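PDB 5HEA: putative glycosyltransferase (GalT1) from Streptococcus parasanguinis FW213, which probably transfers sugar residues from nucleotide-activated donors to an acceptor, the present chain being the C-terminal part, which contains a GT-A-type glycosyltransferase family 2 domain. Local coordinates for residues K264-D269 with Q280-K285; S258-L263 with D287-Y292. All blocks are in the same frame, centred on the assembly; numbering follows the deposited sequence.

Contact 1: residues K264-D269 with Q280-K285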
loop_
_atom_site.group_PDB
_atom_site.type_symbol
_atom_site.label_atom_id
_atom_site.label_comp_id
_atom_site.label_asym_id
_atom_site.label_seq_id
_atom_site.Cartn_x
_atom_site.Cartn_y
_atom_site.Cartn_z
ATOM N N LYS A 264 -18.813 4.999 28.323
ATOM C CA LYS A 264 -17.962 5.675 29.306
ATOM C C LYS A 264 -16.512 5.249 29.133
ATOM O O LYS A 264 -15.604 6.081 29.112
ATOM C CB LYS A 264 -18.417 5.349 30.734
ATOM C CG LYS A 264 -19.399 6.355 31.320
ATOM C CD LYS A 264 -19.907 5.949 32.707
ATOM C CE LYS A 264 -21.071 4.958 32.623
ATOM N NZ LYS A 264 -22.223 5.489 31.826
ATOM N N LYS A 265 -16.302 3.942 29.015
ATOM C CA LYS A 265 -14.966 3.394 28.833
ATOM C C LYS A 265 -14.353 3.852 27.503
ATOM O O LYS A 265 -13.195 4.257 27.455
ATOM C CB LYS A 265 -15.010 1.864 28.907
ATOM C CG LYS A 265 -13.648 1.204 28.873
ATOM C CD LYS A 265 -13.732 -0.268 29.255
ATOM C CE LYS A 265 -12.341 -0.893 29.384
ATOM N NZ LYS A 265 -11.546 -0.832 28.116
ATOM N N CYS A 266 -15.146 3.781 26.433
ATOM C CA CYS A 266 -14.713 4.190 25.101
ATOM C C CYS A 266 -14.352 5.673 25.057
ATOM O O CYS A 266 -13.338 6.055 24.480
ATOM C CB CYS A 266 -15.827 3.906 24.085
ATOM S SG CYS A 266 -15.625 4.762 22.483
ATOM N N CYS A 267 -15.198 6.499 25.664
ATOM C CA CYS A 267 -15.030 7.947 25.660
ATOM C C CYS A 267 -13.640 8.334 26.178
ATOM O O CYS A 267 -12.944 9.162 25.578
ATOM C CB CYS A 267 -16.126 8.591 26.515
ATOM S SG CYS A 267 -16.051 10.408 26.656
ATOM N N GLU A 268 -13.236 7.700 27.278
ATOM C CA GLU A 268 -11.943 7.955 27.905
ATOM C C GLU A 268 -10.785 7.258 27.190
ATOM O O GLU A 268 -9.775 7.888 26.861
ATOM C CB GLU A 268 -11.964 7.523 29.374
ATOM C CG GLU A 268 -10.577 7.477 29.983
ATOM C CD GLU A 268 -10.583 7.500 31.500
ATOM O OE1 GLU A 268 -11.576 7.040 32.113
ATOM O OE2 GLU A 268 -9.587 7.991 32.076
ATOM N N ASP A 269 -10.930 5.961 26.937
ATOM C CA ASP A 269 -9.830 5.188 26.357
ATOM C C ASP A 269 -9.535 5.470 24.890
ATOM O O ASP A 269 -8.386 5.365 24.461
ATOM C CB ASP A 269 -10.029 3.698 26.577
ATOM C CG ASP A 269 -9.853 3.309 28.031
ATOM O OD1 ASP A 269 -9.205 4.085 28.772
ATOM O OD2 ASP A 269 -10.363 2.240 28.425
ATOM N N GLN A 280 -14.899 11.245 19.796
ATOM C CA GLN A 280 -15.952 12.216 19.535
ATOM C C GLN A 280 -17.326 11.536 19.519
ATOM O O GLN A 280 -18.278 12.031 20.133
ATOM C CB GLN A 280 -15.675 12.933 18.205
ATOM C CG GLN A 280 -16.779 13.875 17.730
ATOM C CD GLN A 280 -17.664 13.293 16.606
ATOM O OE1 GLN A 280 -17.180 12.730 15.614
ATOM N NE2 GLN A 280 -18.975 13.449 16.763
ATOM N N GLN A 281 -17.419 10.395 18.837
ATOM C CA GLN A 281 -18.696 9.705 18.676
ATOM C C GLN A 281 -19.217 9.189 20.011
ATOM O O GLN A 281 -20.387 9.396 20.352
ATOM C CB GLN A 281 -18.584 8.569 17.641
ATOM C CG GLN A 281 -18.475 9.064 16.182
ATOM C CD GLN A 281 -19.818 9.538 15.600
ATOM O OE1 GLN A 281 -20.892 9.046 15.982
ATOM N NE2 GLN A 281 -19.757 10.497 14.667
ATOM N N CYS A 282 -18.340 8.531 20.769
ATOM C CA CYS A 282 -18.710 7.972 22.068
ATOM C C CYS A 282 -19.064 9.027 23.097
ATOM O O CYS A 282 -20.018 8.870 23.863
ATOM C CB CYS A 282 -17.573 7.109 22.623
ATOM S SG CYS A 282 -17.402 5.519 21.770
ATOM N N CYS A 283 -18.276 10.093 23.147
ATOM C CA CYS A 283 -18.589 11.181 24.066
ATOM C C CYS A 283 -19.898 11.859 23.739
ATOM O O CYS A 283 -20.631 12.256 24.640
ATOM C CB CYS A 283 -17.465 12.214 24.101
ATOM S SG CYS A 283 -16.052 11.585 24.983
ATOM N N ASN A 284 -20.193 12.004 22.454
ATOM C CA ASN A 284 -21.461 12.605 22.053
ATOM C C ASN A 284 -22.633 11.718 22.450
ATOM O O ASN A 284 -23.626 12.204 22.985
ATOM C CB ASN A 284 -21.479 12.891 20.552
ATOM C CG ASN A 284 -22.869 13.246 20.034
ATOM O OD1 ASN A 284 -23.507 14.191 20.501
ATOM N ND2 ASN A 284 -23.330 12.495 19.050
ATOM N N LYS A 285 -22.500 10.420 22.180
ATOM C CA LYS A 285 -23.509 9.445 22.548
ATOM C C LYS A 285 -23.745 9.447 24.059
ATOM O O LYS A 285 -24.889 9.450 24.517
ATOM C CB LYS A 285 -23.140 8.041 22.020
ATOM C CG LYS A 285 -23.367 7.903 20.515
ATOM C CD LYS A 285 -23.221 6.458 20.016
ATOM C CE LYS A 285 -21.958 6.276 19.186
ATOM N NZ LYS A 285 -21.894 4.952 18.479
#

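Contact 2: residues S258-L263 with D287-Y292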
loop_
_atom_site.group_PDB
_atom_site.type_symbol
_atom_site.label_atom_id
_atom_site.label_comp_id
_atom_site.label_asym_id
_atom_site.label_seq_id
_atom_site.Cartn_x
_atom_site.Cartn_y
_atom_site.Cartn_z
ATOM N N SER A 258 -25.270 -1.970 30.198
ATOM C CA SER A 258 -23.999 -2.409 29.631
ATOM C C SER A 258 -23.475 -1.429 28.566
ATOM O O SER A 258 -22.284 -1.081 28.549
ATOM C CB SER A 258 -24.154 -3.816 29.037
ATOM O OG SER A 258 -22.966 -4.238 28.373
ATOM N N TYR A 259 -24.361 -0.993 27.676
ATOM C CA TYR A 259 -23.997 -0.033 26.628
ATOM C C TYR A 259 -23.479 1.284 27.212
ATOM O O TYR A 259 -22.463 1.813 26.763
ATOM C CB TYR A 259 -25.217 0.222 25.729
ATOM C CG TYR A 259 -25.037 1.193 24.559
ATOM C CD1 TYR A 259 -23.960 1.094 23.693
ATOM C CD2 TYR A 259 -25.999 2.163 24.286
ATOM C CE1 TYR A 259 -23.831 1.966 22.606
ATOM C CE2 TYR A 259 -25.874 3.033 23.209
ATOM C CZ TYR A 259 -24.797 2.921 22.371
ATOM O OH TYR A 259 -24.684 3.787 21.305
ATOM N N LYS A 260 -24.176 1.817 28.215
ATOM C CA LYS A 260 -23.763 3.084 28.819
ATOM C C LYS A 260 -22.390 2.955 29.465
ATOM O O LYS A 260 -21.571 3.869 29.374
ATOM C CB LYS A 260 -24.789 3.569 29.846
ATOM C CG LYS A 260 -26.139 3.902 29.251
ATOM C CD LYS A 260 -27.126 4.424 30.298
ATOM C CE LYS A 260 -28.529 4.503 29.700
ATOM N NZ LYS A 260 -29.534 5.272 30.478
ATOM N N GLY A 261 -22.150 1.823 30.121
ATOM C CA GLY A 261 -20.840 1.517 30.683
ATOM C C GLY A 261 -19.732 1.453 29.637
ATOM O O GLY A 261 -18.641 1.975 29.858
ATOM N N ARG A 262 -20.011 0.826 28.493
ATOM C CA ARG A 262 -19.036 0.768 27.398
ATOM C C ARG A 262 -18.726 2.146 26.805
ATOM O O ARG A 262 -17.566 2.463 26.538
ATOM C CB ARG A 262 -19.492 -0.201 26.293
ATOM C CG ARG A 262 -19.472 -1.652 26.745
ATOM C CD ARG A 262 -20.034 -2.598 25.671
ATOM N NE ARG A 262 -19.926 -4.003 26.064
ATOM C CZ ARG A 262 -19.871 -5.031 25.213
ATOM N NH1 ARG A 262 -19.890 -4.834 23.893
ATOM N NH2 ARG A 262 -19.787 -6.266 25.684
ATOM N N LEU A 263 -19.759 2.960 26.603
ATOM C CA LEU A 263 -19.574 4.322 26.114
ATOM C C LEU A 263 -18.626 5.126 27.011
ATOM O O LEU A 263 -17.754 5.850 26.520
ATOM C CB LEU A 263 -20.934 5.040 26.001
ATOM C CG LEU A 263 -21.791 4.534 24.834
ATOM C CD1 LEU A 263 -23.199 5.129 24.926
ATOM C CD2 LEU A 263 -21.129 4.881 23.504
ATOM N N ASP A 287 -23.046 11.922 26.116
ATOM C CA ASP A 287 -23.630 13.233 26.373
ATOM C C ASP A 287 -25.150 13.246 26.133
ATOM O O ASP A 287 -25.897 13.826 26.906
ATOM C CB ASP A 287 -22.950 14.281 25.479
ATOM C CG ASP A 287 -23.432 15.702 25.750
ATOM O OD1 ASP A 287 -23.815 16.007 26.900
ATOM O OD2 ASP A 287 -23.411 16.521 24.806
ATOM N N LEU A 288 -25.601 12.608 25.060
ATOM C CA LEU A 288 -27.027 12.585 24.731
ATOM C C LEU A 288 -27.799 11.767 25.761
ATOM O O LEU A 288 -28.867 12.166 26.227
ATOM C CB LEU A 288 -27.259 11.998 23.335
ATOM C CG LEU A 288 -26.831 12.866 22.153
ATOM C CD1 LEU A 288 -27.017 12.123 20.830
ATOM C CD2 LEU A 288 -27.616 14.171 22.152
ATOM N N ILE A 289 -27.254 10.612 26.102
ATOM C CA ILE A 289 -27.929 9.692 27.003
ATOM C C ILE A 289 -28.080 10.290 28.410
ATOM O O ILE A 289 -29.156 10.228 29.017
ATOM C CB ILE A 289 -27.183 8.354 27.056
ATOM C CG1 ILE A 289 -27.357 7.612 25.736
ATOM C CG2 ILE A 289 -27.687 7.500 28.208
ATOM C CD1 ILE A 289 -26.477 6.393 25.609
ATOM N N GLU A 290 -27.009 10.898 28.904
ATOM C CA GLU A 290 -26.982 11.428 30.266
ATOM C C GLU A 290 -27.601 12.813 30.404
ATOM O O GLU A 290 -28.166 13.142 31.439
ATOM C CB GLU A 290 -25.545 11.451 30.802
ATOM C CG GLU A 290 -24.963 10.070 31.053
ATOM C CD GLU A 290 -23.589 10.121 31.710
ATOM O OE1 GLU A 290 -22.970 11.210 31.720
ATOM O OE2 GLU A 290 -23.131 9.071 32.222
ATOM N N ASN A 291 -27.496 13.635 29.369
ATOM C CA ASN A 291 -27.908 15.022 29.513
ATOM C C ASN A 291 -29.120 15.425 28.686
ATOM O O ASN A 291 -29.676 16.503 28.887
ATOM C CB ASN A 291 -26.722 15.952 29.255
ATOM C CG ASN A 291 -25.582 15.701 30.229
ATOM O OD1 ASN A 291 -25.816 15.534 31.423
ATOM N ND2 ASN A 291 -24.352 15.642 29.719
ATOM N N TYR A 292 -29.534 14.558 27.767
ATOM C CA TYR A 292 -30.712 14.846 26.955
ATOM C C TYR A 292 -31.695 13.683 26.887
ATOM O O TYR A 292 -32.177 13.361 25.806
ATOM C CB TYR A 292 -30.295 15.245 25.533
ATOM C CG TYR A 292 -29.352 16.426 25.476
ATOM C CD1 TYR A 292 -27.984 16.256 25.657
ATOM C CD2 TYR A 292 -29.829 17.712 25.243
ATOM C CE1 TYR A 292 -27.114 17.335 25.613
ATOM C CE2 TYR A 292 -28.966 18.800 25.188
ATOM C CZ TYR A 292 -27.612 18.603 25.383
ATOM O OH TYR A 292 -26.739 19.668 25.326
#

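Contact 1: residues K264-D269 with Q280-K285
Two disulfides placed side by side, Cys-266 to Cys-282 and Cys-267 to Cys-283, join the helical segments 264-269 and 280-285. Cys-266 SG lies 2.1 Å from Cys-282 SG, and Cys-267 SG lies 2.0 Å from Cys-283 SG. Rotation about the S-S bonds, 83° in the first bridge and 88° in the second, is near the right angle that a relaxed disulfide adopts, so neither bridge looks twisted out of shape. The two ends of each bridge are built differently. On 264-269 both sulfurs stand anti to the backbone N, while on 280-285 both turn back beside the backbone N, anti to the carbonyl carbon. Between the bridges, Cys-282 CB comes 3.9 Å from the backbone N of Cys-267, and the CB atoms of Cys-267 and Cys-282 approach to 4.4 Å.

The motif is a helical hairpin: helices 253-272 and 276-291 run roughly antiparallel, with 138° between the axes of the short segments, and adjacent cysteines on one helix pair in order with adjacent cysteines on the other. The segment axes come within 8.0 Å, and the CA atoms of Cys-267 and Cys-283 are 5.1 Å apart. No hydrogen bond crosses between the segments; they are joined by the two S-S bonds and the small CB packing beside them.

Further out, Cys-266 and Cys-282 are buried and both touch Ile-235 of helix 231-247, which places the first bridge against a third helix; Cys-267 and Cys-283 remain partly exposed. Lys-285 on the second helix makes salt bridges with Glu-239 of its own chain and with Glu-240 of the second subunit. On the first helix, Lys-265 NZ makes a salt bridge to Asp-269 OD2 one turn along, though the hydrogen bond within it is weak.

Contact 2: residues S258-L263 with D287-Y292
The open end of the C-terminal helical hairpin, where helices 253-272 and 276-291 have diverged, is bridged mainly by one side chain, Ile-289. The axes of segments 258-263 and 287-291 stand 11.2 Å apart at their closest, and Ile-289 accounts for 86 of the 149 Å² buried between the two segments. Its two branches divide the work. CD1, at the end of the CG1 branch, meets Leu-263 CD1 at 3.6 Å, the two side chains crossing at about a right angle, and approaches Tyr-259 CE2 obliquely at 4.2 Å. CG2, anti to the backbone N, instead meets the extended chain of Lys-260, coming tightly to 3.5 Å from its CE. Leu-263 CD1 also lies over one face of the Tyr-259 ring, 3.7 Å above its plane and displaced toward the rim. Tyr-259 OH is hydrogen-bonded to Glu-239 of helix 231-247, while Ser-247 of the second subunit packs on both Tyr-259 and Ile-289. Near the helix end, Asn-291 ND2 gives Asp-287 OD1 a nearly straight hydrogen bond of 2.9 Å (176°). With 122° between the segment axes, this is the diverging end of a helical hairpin, closed by side chains from both helices.

Both contacts join helices 253-272 and 276-291, with contact 1 nested in sequence inside contact 2 and their centres 9 Å apart. The segment axes separate from 8.0 Å to 11.2 Å between them, and the chemistry differs as well: covalent sulfur bridges at the narrow site, van der Waals contacts at the wider one. Contact 1 is partly buried; contact 2 has three buried residues among its four touching ones. They meet partly through Lys-285, whose CD lies 3.3 Å from Tyr-259 OH and whose CB lies 4.0 Å from Leu-263 CD2. Both sites also touch the second subunit, so this hairpin takes part in the hexamer.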